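Local coordinates for endonuclease 8-like L720 (Acanthamoeba polyphaga mimivirus, PDB 4MB7), which belongs to the endonuclease VIII-like (Fpg/Nei) family, combines a beta-rich N-terminal part with a helical H2TH domain, and holds a zinc ion, at residues R7-Y10 with E11-H15; L55-S58 with N59-T62; I166-D169 with F170-Q174. All coordinates share one frame; numbering follows the deposited sequence. Where two conformers were deposited one is given.

Interaction 1 (R7-Y10 with E11-H15); sequences RITY and EKIRH. With SO4 (sulfate ion), chain C.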
ATOM      1  N   ARG A   7       0.763   5.755   3.422  1.00 16.07           N
ATOM      2  CA  ARG A   7       1.011   6.497   4.654  1.00 16.23           C
ATOM      3  C   ARG A   7       0.691   7.977   4.482  1.00 16.64           C
ATOM      4  O   ARG A   7       0.065   8.595   5.346  1.00 16.32           O
ATOM      5  CB  ARG A   7       2.467   6.340   5.103  1.00 18.24           C
ATOM      6  CG  ARG A   7       2.860   7.302   6.216  1.00 20.68           C
ATOM      7  CD  ARG A   7       4.271   7.048   6.711  1.00 22.79           C
ATOM      8  NE  ARG A   7       4.764   8.154   7.527  1.00 28.34           N
ATOM      9  CZ  ARG A   7       5.663   8.026   8.498  1.00 50.71           C
ATOM     10  NH1 ARG A   7       6.163   6.834   8.790  1.00 46.00           N
ATOM     11  NH2 ARG A   7       6.053   9.091   9.184  1.00 32.85           N
ATOM     12  N   ILE A   8       1.124   8.536   3.357  1.00 17.20           N
ATOM     13  CA  ILE A   8       0.879   9.941   3.041  1.00 19.38           C
ATOM     14  C   ILE A   8      -0.616  10.252   2.997  1.00 20.82           C
ATOM     15  O   ILE A   8      -1.067  11.263   3.540  1.00 19.36           O
ATOM     16  CB  ILE A   8       1.547  10.332   1.704  1.00 18.67           C
ATOM     17  CG1 ILE A   8       3.071  10.327   1.855  1.00 20.96           C
ATOM     18  CG2 ILE A   8       1.063  11.695   1.232  1.00 18.94           C
ATOM     19  CD1 ILE A   8       3.823  10.457   0.545  1.00 30.18           C
ATOM     20  N   THR A   9      -1.379   9.374   2.353  1.00 17.27           N
ATOM     21  CA  THR A   9      -2.828   9.527   2.277  1.00 17.29           C
ATOM     22  C   THR A   9      -3.435   9.454   3.673  1.00 23.49           C
ATOM     23  O   THR A   9      -4.291  10.263   4.032  1.00 17.15           O
ATOM     24  CB  THR A   9      -3.460   8.442   1.387  1.00 19.85           C
ATOM     25  OG1 THR A   9      -2.913   8.530   0.067  1.00 22.78           O
ATOM     26  CG2 THR A   9      -4.978   8.614   1.314  1.00 18.31           C
ATOM     27  N   TYR A  10      -2.969   8.486   4.455  1.00 20.56           N
ATOM     28  CA  TYR A  10      -3.396   8.323   5.840  1.00 24.33           C
ATOM     29  C   TYR A  10      -3.143   9.577   6.677  1.00 26.27           C
ATOM     30  O   TYR A  10      -4.019  10.026   7.417  1.00 20.54           O
ATOM     31  CB  TYR A  10      -2.692   7.112   6.462  1.00 20.99           C
ATOM     32  CG  TYR A  10      -2.638   7.123   7.973  1.00 20.36           C
ATOM     33  CD1 TYR A  10      -3.763   6.828   8.730  1.00 22.08           C
ATOM     34  CD2 TYR A  10      -1.453   7.407   8.642  1.00 16.30           C
ATOM     35  CE1 TYR A  10      -3.715   6.832  10.114  1.00 18.81           C
ATOM     36  CE2 TYR A  10      -1.395   7.412  10.023  1.00 25.41           C
ATOM     37  CZ  TYR A  10      -2.528   7.124  10.753  1.00 30.55           C
ATOM     38  OH  TYR A  10      -2.475   7.127  12.128  1.00 25.83           O
ATOM     39  N   GLU A  11      -1.949  10.145   6.549  1.00 15.97           N
ATOM     40  CA  GLU A  11      -1.593  11.339   7.309  1.00 20.54           C
ATOM     41  C   GLU A  11      -2.441  12.546   6.912  1.00 22.17           C
ATOM     42  O   GLU A  11      -2.685  13.434   7.727  1.00 20.02           O
ATOM     43  CB  GLU A  11      -0.101  11.653   7.153  1.00 22.10           C
ATOM     44  CG  GLU A  11       0.812  10.614   7.798  1.00 21.75           C
ATOM     45  CD  GLU A  11       2.284  10.885   7.546  1.00 37.95           C
ATOM     46  OE1 GLU A  11       2.601  11.626   6.592  1.00 33.09           O
ATOM     47  OE2 GLU A  11       3.124  10.359   8.306  1.00 39.00           O
ATOM     48  N   LYS A  12      -2.902  12.565   5.665  1.00 17.14           N
ATOM     49  CA  LYS A  12      -3.707  13.676   5.166  1.00 24.59           C
ATOM     50  C   LYS A  12      -5.160  13.639   5.641  1.00 28.48           C
ATOM     51  O   LYS A  12      -5.795  14.681   5.770  1.00 22.03           O
ATOM     52  CB  LYS A  12      -3.673  13.731   3.635  1.00 20.61           C
ATOM     53  CG  LYS A  12      -2.385  14.291   3.050  1.00 33.95           C
ATOM     54  CD  LYS A  12      -2.437  14.302   1.529  1.00 37.10           C
ATOM     55  CE  LYS A  12      -1.157  14.860   0.928  1.00 38.42           C
ATOM     56  NZ  LYS A  12      -1.197  14.848  -0.561  1.00 50.48           N
ATOM     57  N   ILE A  13      -5.688  12.446   5.898  1.00 21.31           N
ATOM     58  CA  ILE A  13      -7.116  12.314   6.186  1.00 19.51           C
ATOM     59  C   ILE A  13      -7.445  11.923   7.626  1.00 21.06           C
ATOM     60  O   ILE A  13      -8.605  11.974   8.033  1.00 20.79           O
ATOM     61  CB  ILE A  13      -7.785  11.295   5.240  1.00 19.24           C
ATOM     62  CG1 ILE A  13      -7.264   9.886   5.527  1.00 21.61           C
ATOM     63  CG2 ILE A  13      -7.545  11.675   3.787  1.00 24.01           C
ATOM     64  CD1 ILE A  13      -7.677   8.860   4.494  1.00 24.30           C
ATOM     65  N   ARG A  14      -6.432  11.542   8.399  1.00 18.48           N
ATOM     66  CA  ARG A  14      -6.672  10.971   9.725  1.00 21.18           C
ATOM     67  C   ARG A  14      -7.276  11.954  10.731  1.00 30.80           C
ATOM     68  O   ARG A  14      -7.825  11.544  11.752  1.00 23.47           O
ATOM     69  CB  ARG A  14      -5.398  10.342  10.297  1.00 19.80           C
ATOM     70  CG  ARG A  14      -4.265  11.317  10.562  1.00 23.25           C
ATOM     71  CD  ARG A  14      -3.117  10.616  11.273  1.00 29.57           C
ATOM     72  NE  ARG A  14      -1.910  11.434  11.322  1.00 38.53           N
ATOM     73  CZ  ARG A  14      -0.768  11.046  11.883  0.36 25.47           C
ATOM     74  NH1 ARG A  14      -0.677   9.850  12.450  0.80 54.91           N
ATOM     75  NH2 ARG A  14       0.283  11.854  11.878  0.93 42.57           N
ATOM     76  N   HIS A  15      -7.171  13.247  10.449  0.60 19.69           N
ATOM     77  CA  HIS A  15      -7.717  14.250  11.357  0.60 23.98           C
ATOM     78  C   HIS A  15      -9.207  14.490  11.119  0.60 15.11           C
ATOM     79  O   HIS A  15      -9.771  15.482  11.578  0.60 49.07           O
ATOM     80  CB  HIS A  15      -6.915  15.551  11.283  0.60 40.68           C
ATOM     81  CG  HIS A  15      -5.536  15.437  11.854  0.60 43.56           C
ATOM     82  ND1 HIS A  15      -4.417  15.254  11.070  0.60 40.02           N
ATOM     83  CD2 HIS A  15      -5.098  15.460  13.135  0.60 52.02           C
ATOM     84  CE1 HIS A  15      -3.348  15.180  11.844  0.60 35.63           C
ATOM     85  NE2 HIS A  15      -3.734  15.301  13.101  0.60 48.15           N
TER
HETATM   86  S   SO4 C 302       2.005  15.505  -3.483  0.60 64.13           S
HETATM   87  O1  SO4 C 302       2.673  16.744  -3.043  0.60 39.16           O
HETATM   88  O2  SO4 C 302       1.160  15.825  -4.647  0.60 59.74           O
HETATM   89  O3  SO4 C 302       3.041  14.533  -3.886  0.60 48.80           O
HETATM   90  O4  SO4 C 302       1.162  14.979  -2.399  0.60 33.17           O

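Interaction 2 (L55-S58 with N59-T62); sequences LISS and NKPT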
ATOM      1  N   LEU A  55     -15.892   2.786  11.805  1.00 14.03           N
ATOM      2  CA  LEU A  55     -17.074   3.610  12.025  1.00 17.67           C
ATOM      3  C   LEU A  55     -17.937   3.031  13.139  1.00 28.85           C
ATOM      4  O   LEU A  55     -18.254   1.840  13.132  1.00 16.65           O
ATOM      5  CB  LEU A  55     -17.894   3.721  10.737  1.00 18.82           C
ATOM      6  CG  LEU A  55     -17.182   4.276   9.502  1.00 26.11           C
ATOM      7  CD1 LEU A  55     -18.096   4.206   8.290  1.00 20.90           C
ATOM      8  CD2 LEU A  55     -16.715   5.706   9.736  1.00 22.88           C
ATOM      9  N   ILE A  56     -18.308   3.874  14.095  1.00 16.98           N
ATOM     10  CA  ILE A  56     -19.152   3.448  15.207  1.00 19.10           C
ATOM     11  C   ILE A  56     -20.405   4.314  15.331  1.00 20.64           C
ATOM     12  O   ILE A  56     -20.441   5.450  14.861  1.00 17.99           O
ATOM     13  CB  ILE A  56     -18.392   3.481  16.551  1.00 24.83           C
ATOM     14  CG1 ILE A  56     -18.032   4.920  16.927  1.00 21.41           C
ATOM     15  CG2 ILE A  56     -17.146   2.611  16.490  1.00 20.77           C
ATOM     16  CD1 ILE A  56     -17.338   5.046  18.269  1.00 31.91           C
ATOM     17  N   SER A  57     -21.429   3.758  15.969  1.00 18.17           N
ATOM     18  CA  SER A  57     -22.658   4.486  16.252  1.00 22.44           C
ATOM     19  C   SER A  57     -23.364   3.814  17.424  1.00 20.25           C
ATOM     20  O   SER A  57     -23.384   2.587  17.521  1.00 30.07           O
ATOM     21  CB  SER A  57     -23.566   4.510  15.021  1.00 23.95           C
ATOM     22  OG  SER A  57     -24.646   5.409  15.196  1.00 29.48           O
ATOM     23  N   SER A  58     -23.947   4.601  18.314  1.00 25.22           N
ATOM     24  CA  SER A  58     -24.493   4.043  19.545  1.00 26.76           C
ATOM     25  C   SER A  58     -25.605   3.032  19.278  1.00 23.48           C
ATOM     26  O   SER A  58     -26.521   3.300  18.531  1.00 25.16           O
ATOM     27  CB  SER A  58     -25.020   5.168  20.439  1.00 35.65           C
ATOM     28  OG  SER A  58     -25.291   4.701  21.743  1.00 48.89           O
ATOM     29  N   ASN A  59     -25.442   1.857  19.861  1.00 25.24           N
ATOM     30  CA  ASN A  59     -26.415   0.785  19.778  1.00 29.17           C
ATOM     31  C   ASN A  59     -26.615   0.239  18.388  1.00 25.41           C
ATOM     32  O   ASN A  59     -27.624  -0.362  18.067  1.00 26.59           O
ATOM     33  CB  ASN A  59     -27.724   1.218  20.376  1.00 34.07           C
ATOM     34  CG  ASN A  59     -27.839   0.775  21.795  1.00 89.61           C
ATOM     35  OD1 ASN A  59     -28.142  -0.388  22.064  1.00 82.92           O
ATOM     36  ND2 ASN A  59     -27.530   1.670  22.716  1.00 67.90           N
ATOM     37  N   LYS A  60     -25.599   0.437  17.584  1.00 22.37           N
ATOM     38  CA  LYS A  60     -25.571  -0.051  16.210  1.00 21.32           C
ATOM     39  C   LYS A  60     -24.280  -0.825  15.948  1.00 22.17           C
ATOM     40  O   LYS A  60     -23.321  -0.640  16.655  1.00 21.34           O
ATOM     41  CB  LYS A  60     -25.640   1.105  15.226  1.00 24.85           C
ATOM     42  CG  LYS A  60     -26.930   1.898  15.203  1.00 29.52           C
ATOM     43  CD  LYS A  60     -26.982   2.712  13.925  1.00 30.75           C
ATOM     44  CE  LYS A  60     -28.031   3.798  13.978  1.00 50.44           C
ATOM     45  NZ  LYS A  60     -28.483   4.153  12.612  1.00 48.06           N
ATOM     46  N   PRO A  61     -24.271  -1.705  14.953  1.00 18.00           N
ATOM     47  CA  PRO A  61     -23.057  -2.489  14.702  1.00 18.62           C
ATOM     48  C   PRO A  61     -21.906  -1.625  14.197  1.00 24.49           C
ATOM     49  O   PRO A  61     -22.114  -0.689  13.424  1.00 17.75           O
ATOM     50  CB  PRO A  61     -23.496  -3.483  13.619  1.00 19.52           C
ATOM     51  CG  PRO A  61     -24.676  -2.848  12.973  1.00 21.33           C
ATOM     52  CD  PRO A  61     -25.377  -2.104  14.065  1.00 22.56           C
ATOM     53  N   THR A  62     -20.701  -1.941  14.655  1.00 16.44           N
ATOM     54  CA  THR A  62     -19.495  -1.268  14.193  1.00 21.33           C
ATOM     55  C   THR A  62     -19.089  -1.820  12.831  1.00 16.74           C
ATOM     56  O   THR A  62     -19.200  -3.018  12.582  1.00 21.03           O
ATOM     57  CB  THR A  62     -18.344  -1.458  15.202  1.00 17.37           C
ATOM     58  OG1 THR A  62     -18.637  -0.727  16.400  1.00 21.10           O
ATOM     59  CG2 THR A  62     -17.019  -0.964  14.630  1.00 19.78           C
TER
HETATM   60  O   HOH W   1     -20.948   0.873  16.750  1.00 18.39           O
HETATM   61  O   HOH W   2     -26.207   6.215  12.922  1.00 28.70           O

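Interaction 3 (I166-D169 with F170-Q174); sequences IITD and FLLDQ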
ATOM      1  N   ILE A 166      10.911 -16.558  -8.220  1.00 35.00           N
ATOM      2  CA  ILE A 166      11.864 -15.495  -8.521  1.00 32.73           C
ATOM      3  C   ILE A 166      11.726 -14.347  -7.525  1.00 36.51           C
ATOM      4  O   ILE A 166      10.683 -14.189  -6.888  1.00 30.29           O
ATOM      5  CB  ILE A 166      11.693 -14.958  -9.954  1.00 35.44           C
ATOM      6  CG1 ILE A 166      10.333 -14.277 -10.117  1.00 42.16           C
ATOM      7  CG2 ILE A 166      11.856 -16.082 -10.968  1.00 41.53           C
ATOM      8  CD1 ILE A 166      10.204 -13.490 -11.401  1.00 46.49           C
ATOM      9  N   ILE A 167      12.780 -13.546  -7.401  1.00 39.80           N
ATOM     10  CA  ILE A 167      12.839 -12.497  -6.385  1.00 32.52           C
ATOM     11  C   ILE A 167      11.768 -11.413  -6.559  1.00 32.91           C
ATOM     12  O   ILE A 167      11.220 -10.922  -5.574  1.00 30.79           O
ATOM     13  CB  ILE A 167      14.257 -11.870  -6.280  1.00 31.50           C
ATOM     14  CG1 ILE A 167      14.327 -10.878  -5.115  1.00 29.06           C
ATOM     15  CG2 ILE A 167      14.667 -11.209  -7.587  1.00 41.19           C
ATOM     16  CD1 ILE A 167      13.997 -11.494  -3.776  1.00 31.23           C
ATOM     17  N   THR A 168      11.462 -11.057  -7.805  1.00 35.68           N
ATOM     18  CA  THR A 168      10.430 -10.060  -8.086  1.00 38.70           C
ATOM     19  C   THR A 168       9.069 -10.481  -7.525  1.00 34.96           C
ATOM     20  O   THR A 168       8.360  -9.672  -6.924  1.00 35.83           O
ATOM     21  CB  THR A 168      10.306  -9.767  -9.598  1.00 46.31           C
ATOM     22  OG1 THR A 168      11.403  -8.948 -10.019  1.00 32.40           O
ATOM     23  CG2 THR A 168       9.004  -9.035  -9.905  1.00 36.20           C
ATOM     24  N   ASP A 169       8.727 -11.751  -7.694  1.00 36.15           N
ATOM     25  CA  ASP A 169       7.486 -12.301  -7.174  1.00 35.70           C
ATOM     26  C   ASP A 169       7.450 -12.222  -5.661  1.00 43.51           C
ATOM     27  O   ASP A 169       6.434 -11.893  -5.082  1.00 35.53           O
ATOM     28  CB  ASP A 169       7.315 -13.760  -7.592  1.00 34.60           C
ATOM     29  CG  ASP A 169       6.673 -13.913  -8.957  1.00 88.07           C
ATOM     30  OD1 ASP A 169       6.261 -12.900  -9.557  1.00 49.06           O
ATOM     31  OD2 ASP A 169       6.580 -15.064  -9.434  1.00 67.87           O
ATOM     32  N   PHE A 170       8.574 -12.527  -5.026  1.00 31.39           N
ATOM     33  CA  PHE A 170       8.658 -12.525  -3.570  1.00 28.29           C
ATOM     34  C   PHE A 170       8.601 -11.111  -2.990  1.00 32.30           C
ATOM     35  O   PHE A 170       7.997 -10.892  -1.941  1.00 27.22           O
ATOM     36  CB  PHE A 170       9.923 -13.249  -3.103  1.00 29.55           C
ATOM     37  CG  PHE A 170      10.016 -13.407  -1.613  1.00 35.53           C
ATOM     38  CD1 PHE A 170       9.024 -14.066  -0.909  1.00 36.17           C
ATOM     39  CD2 PHE A 170      11.105 -12.908  -0.918  1.00 33.27           C
ATOM     40  CE1 PHE A 170       9.108 -14.217   0.461  1.00 40.82           C
ATOM     41  CE2 PHE A 170      11.196 -13.057   0.453  1.00 35.56           C
ATOM     42  CZ  PHE A 170      10.197 -13.712   1.144  1.00 39.00           C
ATOM     43  N   LEU A 171       9.222 -10.157  -3.678  1.00 27.28           N
ATOM     44  CA  LEU A 171       9.229  -8.769  -3.220  1.00 24.28           C
ATOM     45  C   LEU A 171       7.847  -8.133  -3.322  1.00 30.55           C
ATOM     46  O   LEU A 171       7.573  -7.120  -2.679  1.00 25.08           O
ATOM     47  CB  LEU A 171      10.239  -7.936  -4.011  1.00 27.03           C
ATOM     48  CG  LEU A 171      11.721  -8.224  -3.763  1.00 33.15           C
ATOM     49  CD1 LEU A 171      12.580  -7.264  -4.566  1.00 25.76           C
ATOM     50  CD2 LEU A 171      12.050  -8.136  -2.280  1.00 27.33           C
ATOM     51  N   LEU A 172       6.984  -8.733  -4.134  1.00 30.24           N
ATOM     52  CA  LEU A 172       5.628  -8.232  -4.324  1.00 27.69           C
ATOM     53  C   LEU A 172       4.615  -8.985  -3.465  1.00 31.96           C
ATOM     54  O   LEU A 172       3.419  -8.697  -3.507  1.00 33.63           O
ATOM     55  CB  LEU A 172       5.237  -8.312  -5.798  1.00 34.63           C
ATOM     56  CG  LEU A 172       5.967  -7.346  -6.731  1.00 29.73           C
ATOM     57  CD1 LEU A 172       5.739  -7.723  -8.185  1.00 28.77           C
ATOM     58  CD2 LEU A 172       5.510  -5.920  -6.467  1.00 33.10           C
ATOM     59  N   ASP A 173       5.100  -9.951  -2.690  1.00 27.59           N
ATOM     60  CA  ASP A 173       4.246 -10.702  -1.777  1.00 36.76           C
ATOM     61  C   ASP A 173       3.799  -9.791  -0.639  1.00 26.75           C
ATOM     62  O   ASP A 173       4.620  -9.316   0.147  1.00 25.70           O
ATOM     63  CB  ASP A 173       4.998 -11.918  -1.226  1.00 34.71           C
ATOM     64  CG  ASP A 173       4.081 -12.919  -0.543  1.00 44.96           C
ATOM     65  OD1 ASP A 173       4.176 -14.124  -0.863  1.00 54.04           O
ATOM     66  OD2 ASP A 173       3.274 -12.513   0.319  1.00 47.07           O
ATOM     67  N   GLN A 174       2.493  -9.557  -0.548  1.00 27.97           N
ATOM     68  CA  GLN A 174       1.952  -8.590   0.406  1.00 25.80           C
ATOM     69  C   GLN A 174       1.847  -9.125   1.828  1.00 29.67           C
ATOM     70  O   GLN A 174       1.482  -8.393   2.748  1.00 31.42           O
ATOM     71  CB  GLN A 174       0.596  -8.061  -0.073  1.00 26.00           C
ATOM     72  CG  GLN A 174       0.696  -7.242  -1.345  1.00 25.13           C
ATOM     73  CD  GLN A 174       1.668  -6.084  -1.206  1.00 22.15           C
ATOM     74  OE1 GLN A 174       1.491  -5.211  -0.358  1.00 21.07           O
ATOM     75  NE2 GLN A 174       2.708  -6.080  -2.033  1.00 22.01           N
TER

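Interaction 1 (R7-Y10 with E11-H15)
E11 reaches back one helical turn to R7. Its backbone N donates to R7 O at 2.8 Å, and its carboxylate forms a salt bridge with the R7 guanidinium. R7 NE meets E11 OE2 at 2.9 Å, and R7 NH2 adds a weak second bond to the same oxygen. OE2 lies at the guanidinium edge, somewhat tilted from its plane, but the two planes are 72° apart, and NE approaches from above the carboxylate plane. R7 has its CG opposite the backbone N (chi1 169°) and an extended chain, which carries NE to the E11 carboxylate. Y223 serves both residues: its OH is hydrogen-bonded to E11 OE1, and its ring makes a cation-pi contact with R7.

K12 runs beside I8, both pointing the same way, with K12 CE 3.9 Å from I8 CG2. K12 NZ continues to the sulfate, 3.0 Å from SO4 O4; R5 and R229 bind this anion too. The K12 backbone N is bonded to I8 O, with a weak second bond to T9 O.

All this belongs to helix 5-13 near the N-terminus. Its side chains pack on strands 40-47 (R7, Y10, I13) and 73-78 (T9, I13), one from each four-stranded sheet.

I13 CD1 lies 4.2 Å from T9 CG2.

R14 folds back over Y10. Its CG stands between backbone N and carbonyl carbon (chi1 64°), and its CD sits over one face of the Y10 ring, 4.0 Å from the centroid, a CH-pi contact. R14 NH1 donates to Y10 OH at 3.3 Å, with the hydroxyl near the guanidinium plane.

Interaction 2 (L55-S58 with N59-T62)
The flat groups that meet here are the S57-S58 and N59-K60 peptide groups. K60 N donates to S57 O over 3.1 Å, and it comes from above the carbonyl plane, 38° out of it. At the outer end of the loop N59 ND2 comes within 3.9 Å of S58 OG, a loose approach.

The K60 side chain starts toward S57 and then runs past it. K60 CD lies 3.8 Å from S57 OG. The two polar ends are joined through water 2, which is 2.9 Å from S57 OG and accepts a weak bond from K60 NZ.

Water 1 bridges the two arms. It accepts from S57 N at 3.0 Å, donates to K60 O at 2.8 Å, and bonds T62 OG1 at 2.8 Å. T62 places OG1 opposite its carbonyl carbon (chi1 -69°), which turns the hydroxyl to this water. The same rotation puts T62 CG2 3.4 Å from L55 O, while T62 CA makes a C-H...O contact with that oxygen. I56 CG2 lies alongside the T62 side chain, pointing the same way.

Y39 touches S57 and K60, and its OH is hydrogen-bonded to P61 O.

S57 to K60 form a type II beta turn, with N59 at the third position taking a positive phi of 65°. The turn lies in the solvent-facing hairpin loop that joins strands 50-56 and 63-70, neighbours in an antiparallel sheet of the N-terminal half.

Interaction 3 (I166-D169 with F170-Q174)
I167 and L171 pack one turn apart on the short helix 167-171, inside the H2TH domain. The helix is followed by a turn segment and then helix 182-191, consistent with the first helix of the helix-two-turns-helix motif.

Backbone bonds define the helix. F170 N donates to I166 O in the carbonyl plane, and I166 is the N-cap residue. L171 N donates to I167 O at 2.9 Å. The next amide is less firmly held: L172 N is shared by T168 O and D169 O, both bonds weak. D173 N turns to F170 O at 3.1 Å, a three-residue spacing as the helix gives way to the turn.

Apolar packing comes from three pairs. I167 CG1 is opposite its backbone N (chi1 -174°) and rests 4.0 Å from L171 CG. I167 CD1 meets the edge of the F170 ring, 4.3 Å from F170 CD2. T168 CG2 lies beside L172 CD1 at 3.9 Å, the two side chains pointing the same way. L189 of helix 182-191 covers I167, T168 and L171, and F177 meets the F170 ring edge-to-face.

Buried polar groups find partners outside the two segments. T168 OG1 bonds Q185 OE1. D169 OD2 accepts from L260 N and D169 O from R261 NE, which ties the helix to the turn between strands 254-258 and 263-267.

Past the helix, Q174 folds back on the chain. V180 O also takes its NE2, and G179 N bonds its OE1. Q174 NE2 donates to L172 O at 3.1 Å with an N-H...O angle of 158°, arriving well above the carbonyl plane, 62° out of it.

The three contacts follow one another along the chain and do not touch. Interactions 1 and 2 belong to the beta-rich N-terminal half; their centres are about 23 Å apart and their nearest atoms about 10 Å. Strand 40-47 connects them: it takes side chains from R7, Y10 and I13 and also from L55 and I56. Interaction 3 is in the helical part, across the chain's centre from both, with centres about 27 Å from interaction 1 and about 39 Å from interaction 2. Helix 205-230 links interactions 1 and 3: Y223 and Y226 touch the first, F208 and L211 the third. The zinc ligands C247, H251, C268 and C271 flank the hairpin that D169 contacts.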